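Local coordinates for hypothetical protein TT1662 (Thermus thermophilus, PDB 1UFO) that is of unknown substrate but has the alpha/beta hydrolase fold and probably cleaves its substrate with a serine nucleophile, as other enzymes of that fold do, at residues K24-L30 with L105-G111; P129-L133 with F230-L235. One frame throughout, in Å; residues are numbered along the deposited sequence.

Contact 1: K24-L30 with L105-G111; sequences KALLLAL and LPLFLAG
Strands 25-30 and 107-111 run parallel, their axes 4.5 Å apart at closest approach and turned 20° against each other, and five backbone hydrogen bonds link the two segments, from Leu26 N to Pro106 O (2.7 Å) at one end to Leu30 N to Ala110 O at the other. On one face Leu26 packs its CG 4.0 Å from Leu105 CB, the two side chains crossing at about a right angle, and its CB meets Leu107 CG. Further along the same face, Leu28 and Leu109 lie side by side and point the same way, with Leu28 CB 4.0 Å from Leu109 CD2. These are central strands of an alpha/beta hydrolase sheet, and Gly111 begins what is probably the nucleophile elbow, the sharp turn from strand 107-112 into helix 114-124. On the other face, Leu27 has CG anti to its backbone N (chi1 179°), which sends CD1 across to Phe108 CB at 3.6 Å and Ala110 CB at 3.9 Å. The Phe108 ring presents its edge to strand 25-30, with Leu26 O in its plane and Ala25 CB 3.9 Å from Phe108 CE1. Helix 77-103 packs on the Leu26 and Leu28 face; helix 221-236 lies on the Phe108 side.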
# COMPACT_ATOMS: atom_id res chain seq x y z
N LYS A 24 7.82 1.61 -21.17
CA LYS A 24 7.26 0.25 -21.07
C LYS A 24 5.72 0.29 -20.84
O LYS A 24 5.07 -0.72 -20.99
CB LYS A 24 7.90 -0.57 -19.92
CG LYS A 24 7.62 -0.01 -18.53
CD LYS A 24 8.39 -0.75 -17.44
CE LYS A 24 8.04 -0.18 -16.03
NZ LYS A 24 8.80 -1.04 -15.02
N ALA A 25 5.21 1.46 -20.49
CA ALA A 25 3.74 1.61 -20.24
C ALA A 25 3.36 3.07 -20.30
O ALA A 25 4.24 3.95 -20.20
CB ALA A 25 3.41 1.10 -18.81
N LEU A 26 2.04 3.37 -20.42
CA LEU A 26 1.58 4.77 -20.41
C LEU A 26 0.86 5.01 -19.09
O LEU A 26 0.19 4.12 -18.61
CB LEU A 26 0.50 4.98 -21.53
CG LEU A 26 1.03 4.96 -22.96
CD1 LEU A 26 -0.11 4.51 -23.94
CD2 LEU A 26 1.57 6.37 -23.25
N LEU A 27 0.99 6.21 -18.54
CA LEU A 27 0.18 6.57 -17.36
C LEU A 27 -0.44 7.91 -17.71
O LEU A 27 0.26 8.91 -17.85
CB LEU A 27 1.04 6.70 -16.09
CG LEU A 27 0.28 7.10 -14.83
CD1 LEU A 27 -0.84 6.04 -14.55
CD2 LEU A 27 1.17 7.23 -13.63
N LEU A 28 -1.76 7.94 -17.85
CA LEU A 28 -2.49 9.21 -18.05
C LEU A 28 -2.87 9.68 -16.67
O LEU A 28 -3.58 8.95 -15.95
CB LEU A 28 -3.78 9.01 -18.95
CG LEU A 28 -4.66 10.28 -19.05
CD1 LEU A 28 -3.91 11.48 -19.63
CD2 LEU A 28 -5.91 9.93 -19.99
N ALA A 29 -2.43 10.87 -16.31
CA ALA A 29 -2.68 11.45 -14.94
C ALA A 29 -3.63 12.61 -15.04
O ALA A 29 -3.45 13.48 -15.88
CB ALA A 29 -1.34 11.88 -14.30
N LEU A 30 -4.61 12.62 -14.14
CA LEU A 30 -5.72 13.58 -14.08
C LEU A 30 -5.65 14.31 -12.78
O LEU A 30 -5.77 13.74 -11.70
CB LEU A 30 -7.08 12.88 -14.17
CG LEU A 30 -7.14 11.92 -15.38
CD1 LEU A 30 -8.54 11.21 -15.37
CD2 LEU A 30 -6.97 12.67 -16.77
N LEU A 105 1.31 0.81 -25.93
CA LEU A 105 1.82 0.38 -24.67
C LEU A 105 0.64 0.21 -23.69
O LEU A 105 -0.38 0.89 -23.87
CB LEU A 105 2.68 1.50 -24.05
CG LEU A 105 3.98 1.73 -24.80
CD1 LEU A 105 4.61 2.95 -24.18
CD2 LEU A 105 4.90 0.52 -24.75
N PRO A 106 0.78 -0.68 -22.72
CA PRO A 106 -0.29 -0.87 -21.72
C PRO A 106 -0.58 0.50 -21.10
O PRO A 106 0.37 1.23 -20.78
CB PRO A 106 0.36 -1.75 -20.69
CG PRO A 106 1.32 -2.58 -21.47
CD PRO A 106 1.91 -1.60 -22.47
N LEU A 107 -1.88 0.79 -20.88
CA LEU A 107 -2.23 2.10 -20.35
C LEU A 107 -2.85 1.99 -18.97
O LEU A 107 -3.75 1.13 -18.73
CB LEU A 107 -3.19 2.85 -21.29
CG LEU A 107 -3.46 4.33 -20.82
CD1 LEU A 107 -3.55 5.36 -21.92
CD2 LEU A 107 -4.79 4.23 -20.01
N PHE A 108 -2.36 2.86 -18.09
CA PHE A 108 -2.86 2.96 -16.71
C PHE A 108 -3.37 4.35 -16.49
O PHE A 108 -2.99 5.28 -17.21
CB PHE A 108 -1.73 2.72 -15.73
CG PHE A 108 -1.16 1.37 -15.80
CD1 PHE A 108 -0.10 1.07 -16.65
CD2 PHE A 108 -1.67 0.39 -14.98
CE1 PHE A 108 0.45 -0.25 -16.68
CE2 PHE A 108 -1.15 -0.93 -14.97
CZ PHE A 108 -0.09 -1.27 -15.81
N LEU A 109 -4.28 4.50 -15.53
CA LEU A 109 -4.75 5.86 -15.18
C LEU A 109 -4.34 6.21 -13.73
O LEU A 109 -4.29 5.31 -12.86
CB LEU A 109 -6.26 5.93 -15.18
CG LEU A 109 -7.02 5.61 -16.42
CD1 LEU A 109 -8.58 5.80 -16.05
CD2 LEU A 109 -6.64 6.63 -17.54
N ALA A 110 -4.08 7.50 -13.48
CA ALA A 110 -3.87 7.97 -12.09
C ALA A 110 -4.71 9.22 -11.99
O ALA A 110 -4.77 9.99 -12.94
CB ALA A 110 -2.42 8.26 -11.82
N GLY A 111 -5.45 9.38 -10.89
CA GLY A 111 -6.19 10.63 -10.74
C GLY A 111 -5.97 11.13 -9.31
O GLY A 111 -5.87 10.28 -8.41

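Contact 2: P129-L133 with F230-L235; sequences PRGVL and FLEHWL
Arg130 brings the edge of its guanidinium to the backbone of helix 221-236, with Trp234 O in the plane of the group, while the Phe230 ring meets Leu133 CD2 obliquely and carries Trp234 CD1 over the centre of one face. The indole in turn has His233 CD2 over one face and Phe230 CE1 at its edge, so three aromatic groups pack together along the helix. Arg130 NH1 donates to Trp234 O at 3.1 Å, and Leu235 O lies 3.2 Å from the same nitrogen. Bends at chi2 and chi3 (-79° and -64°) fold the arginine chain round to the carbonyl of Trp234 near the C-terminal end of the helix, where a positive charge would suit the helix dipole. Deeper in, Leu133 meets two helix residues: its CD2 lies 3.8 Å from Phe230 CD2, the side chains sliding past each other in opposite directions, and its CG comes equally near Leu231 CD2. Phe230 also packs on Leu222 of the second subunit. The helix thus lies against the sheet, touching Phe108 of strand 107-112 through Leu231 and Leu235 and Leu176 of strand 175-180 through Phe230, with strand 132-135 between those two.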
# COMPACT_ATOMS: atom_id res chain seq x y z
N PRO A 129 -8.60 0.34 -18.65
CA PRO A 129 -7.14 0.47 -18.63
C PRO A 129 -6.60 -0.77 -17.88
O PRO A 129 -7.37 -1.59 -17.34
CB PRO A 129 -6.89 1.75 -17.85
CG PRO A 129 -8.06 1.75 -16.81
CD PRO A 129 -9.25 1.14 -17.58
N ARG A 130 -5.28 -0.90 -17.82
CA ARG A 130 -4.68 -2.03 -17.15
C ARG A 130 -4.72 -1.88 -15.63
O ARG A 130 -4.50 -2.87 -14.93
CB ARG A 130 -3.22 -2.19 -17.63
CG ARG A 130 -3.24 -2.80 -19.04
CD ARG A 130 -3.49 -4.37 -18.93
NE ARG A 130 -2.36 -4.98 -18.23
CZ ARG A 130 -1.24 -5.39 -18.82
NH1 ARG A 130 -0.25 -5.92 -18.08
NH2 ARG A 130 -1.10 -5.30 -20.16
N GLY A 131 -4.90 -0.65 -15.12
CA GLY A 131 -4.94 -0.48 -13.66
C GLY A 131 -5.16 0.99 -13.42
O GLY A 131 -4.94 1.83 -14.31
N VAL A 132 -5.64 1.32 -12.21
CA VAL A 132 -5.94 2.72 -11.90
C VAL A 132 -5.45 3.05 -10.50
O VAL A 132 -5.64 2.22 -9.59
CB VAL A 132 -7.49 2.90 -11.86
CG1 VAL A 132 -7.86 4.33 -11.39
CG2 VAL A 132 -8.08 2.71 -13.31
N LEU A 133 -4.80 4.24 -10.36
CA LEU A 133 -4.42 4.75 -9.03
C LEU A 133 -5.37 5.91 -8.74
O LEU A 133 -5.50 6.85 -9.51
CB LEU A 133 -2.98 5.31 -9.01
CG LEU A 133 -1.92 4.30 -9.50
CD1 LEU A 133 -0.55 5.01 -9.42
CD2 LEU A 133 -1.85 3.09 -8.54
N PHE A 230 2.21 -0.78 -7.30
CA PHE A 230 0.95 -1.37 -7.72
C PHE A 230 0.90 -1.45 -9.24
O PHE A 230 0.50 -2.49 -9.76
CB PHE A 230 -0.18 -0.50 -7.16
CG PHE A 230 -1.57 -1.08 -7.39
CD1 PHE A 230 -2.12 -2.00 -6.45
CD2 PHE A 230 -2.36 -0.67 -8.46
CE1 PHE A 230 -3.41 -2.47 -6.60
CE2 PHE A 230 -3.70 -1.15 -8.60
CZ PHE A 230 -4.23 -2.06 -7.66
N LEU A 231 1.29 -0.35 -9.90
CA LEU A 231 1.32 -0.35 -11.40
C LEU A 231 2.33 -1.38 -11.92
O LEU A 231 1.99 -2.11 -12.84
CB LEU A 231 1.74 1.00 -11.95
CG LEU A 231 0.75 2.14 -11.65
CD1 LEU A 231 1.21 3.42 -12.38
CD2 LEU A 231 -0.68 1.73 -12.00
N GLU A 232 3.52 -1.46 -11.35
CA GLU A 232 4.46 -2.44 -11.89
C GLU A 232 3.97 -3.86 -11.67
O GLU A 232 4.16 -4.70 -12.57
CB GLU A 232 5.85 -2.29 -11.36
CG GLU A 232 6.46 -0.96 -11.78
CD GLU A 232 7.92 -0.88 -11.46
OE1 GLU A 232 8.69 -0.59 -12.40
OE2 GLU A 232 8.35 -1.06 -10.31
N HIS A 233 3.32 -4.14 -10.51
CA HIS A 233 2.81 -5.49 -10.29
C HIS A 233 1.81 -5.87 -11.40
O HIS A 233 1.89 -6.95 -11.98
CB HIS A 233 2.09 -5.52 -8.92
CG HIS A 233 1.50 -6.86 -8.63
ND1 HIS A 233 2.28 -7.93 -8.27
CD2 HIS A 233 0.23 -7.33 -8.75
CE1 HIS A 233 1.51 -9.01 -8.21
NE2 HIS A 233 0.27 -8.67 -8.50
N TRP A 234 0.87 -4.96 -11.70
CA TRP A 234 -0.13 -5.30 -12.71
C TRP A 234 0.44 -5.26 -14.15
O TRP A 234 -0.02 -5.99 -14.99
CB TRP A 234 -1.40 -4.40 -12.58
CG TRP A 234 -2.14 -4.79 -11.33
CD1 TRP A 234 -2.26 -4.06 -10.11
CD2 TRP A 234 -2.73 -6.06 -11.08
NE1 TRP A 234 -2.85 -4.87 -9.19
CE2 TRP A 234 -3.16 -6.08 -9.73
CE3 TRP A 234 -2.93 -7.19 -11.87
CZ2 TRP A 234 -3.79 -7.22 -9.16
CZ3 TRP A 234 -3.56 -8.30 -11.33
CH2 TRP A 234 -3.98 -8.31 -9.98
N LEU A 235 1.48 -4.45 -14.39
CA LEU A 235 2.09 -4.43 -15.72
C LEU A 235 2.80 -5.78 -16.00
O LEU A 235 2.83 -6.26 -17.14
CB LEU A 235 3.15 -3.34 -15.78
CG LEU A 235 3.95 -3.15 -17.09
CD1 LEU A 235 2.99 -2.91 -18.21
CD2 LEU A 235 4.89 -1.95 -16.90

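How the contacts relate
Contact 1 closes before contact 2 opens along the chain, yet their centres lie only about 8 Å apart, on the same side of the protein's centre. Strand 107-112 is the common element: it pairs with strand 25-30 in contact 1 and neighbours strand 132-135 of contact 2, and a probable hydrogen bond from Arg130 N to Leu107 O joins segments 129-133 and 105-111. A salt bridge from Lys24 NZ to Glu232 OE1 (2.7 Å) ties the residue just ahead of strand 25-30 to helix 221-236. The last helix of the chain is thus linked to the parallel part of the mixed sheet, whose strand 107-112 leads into the probable nucleophile elbow.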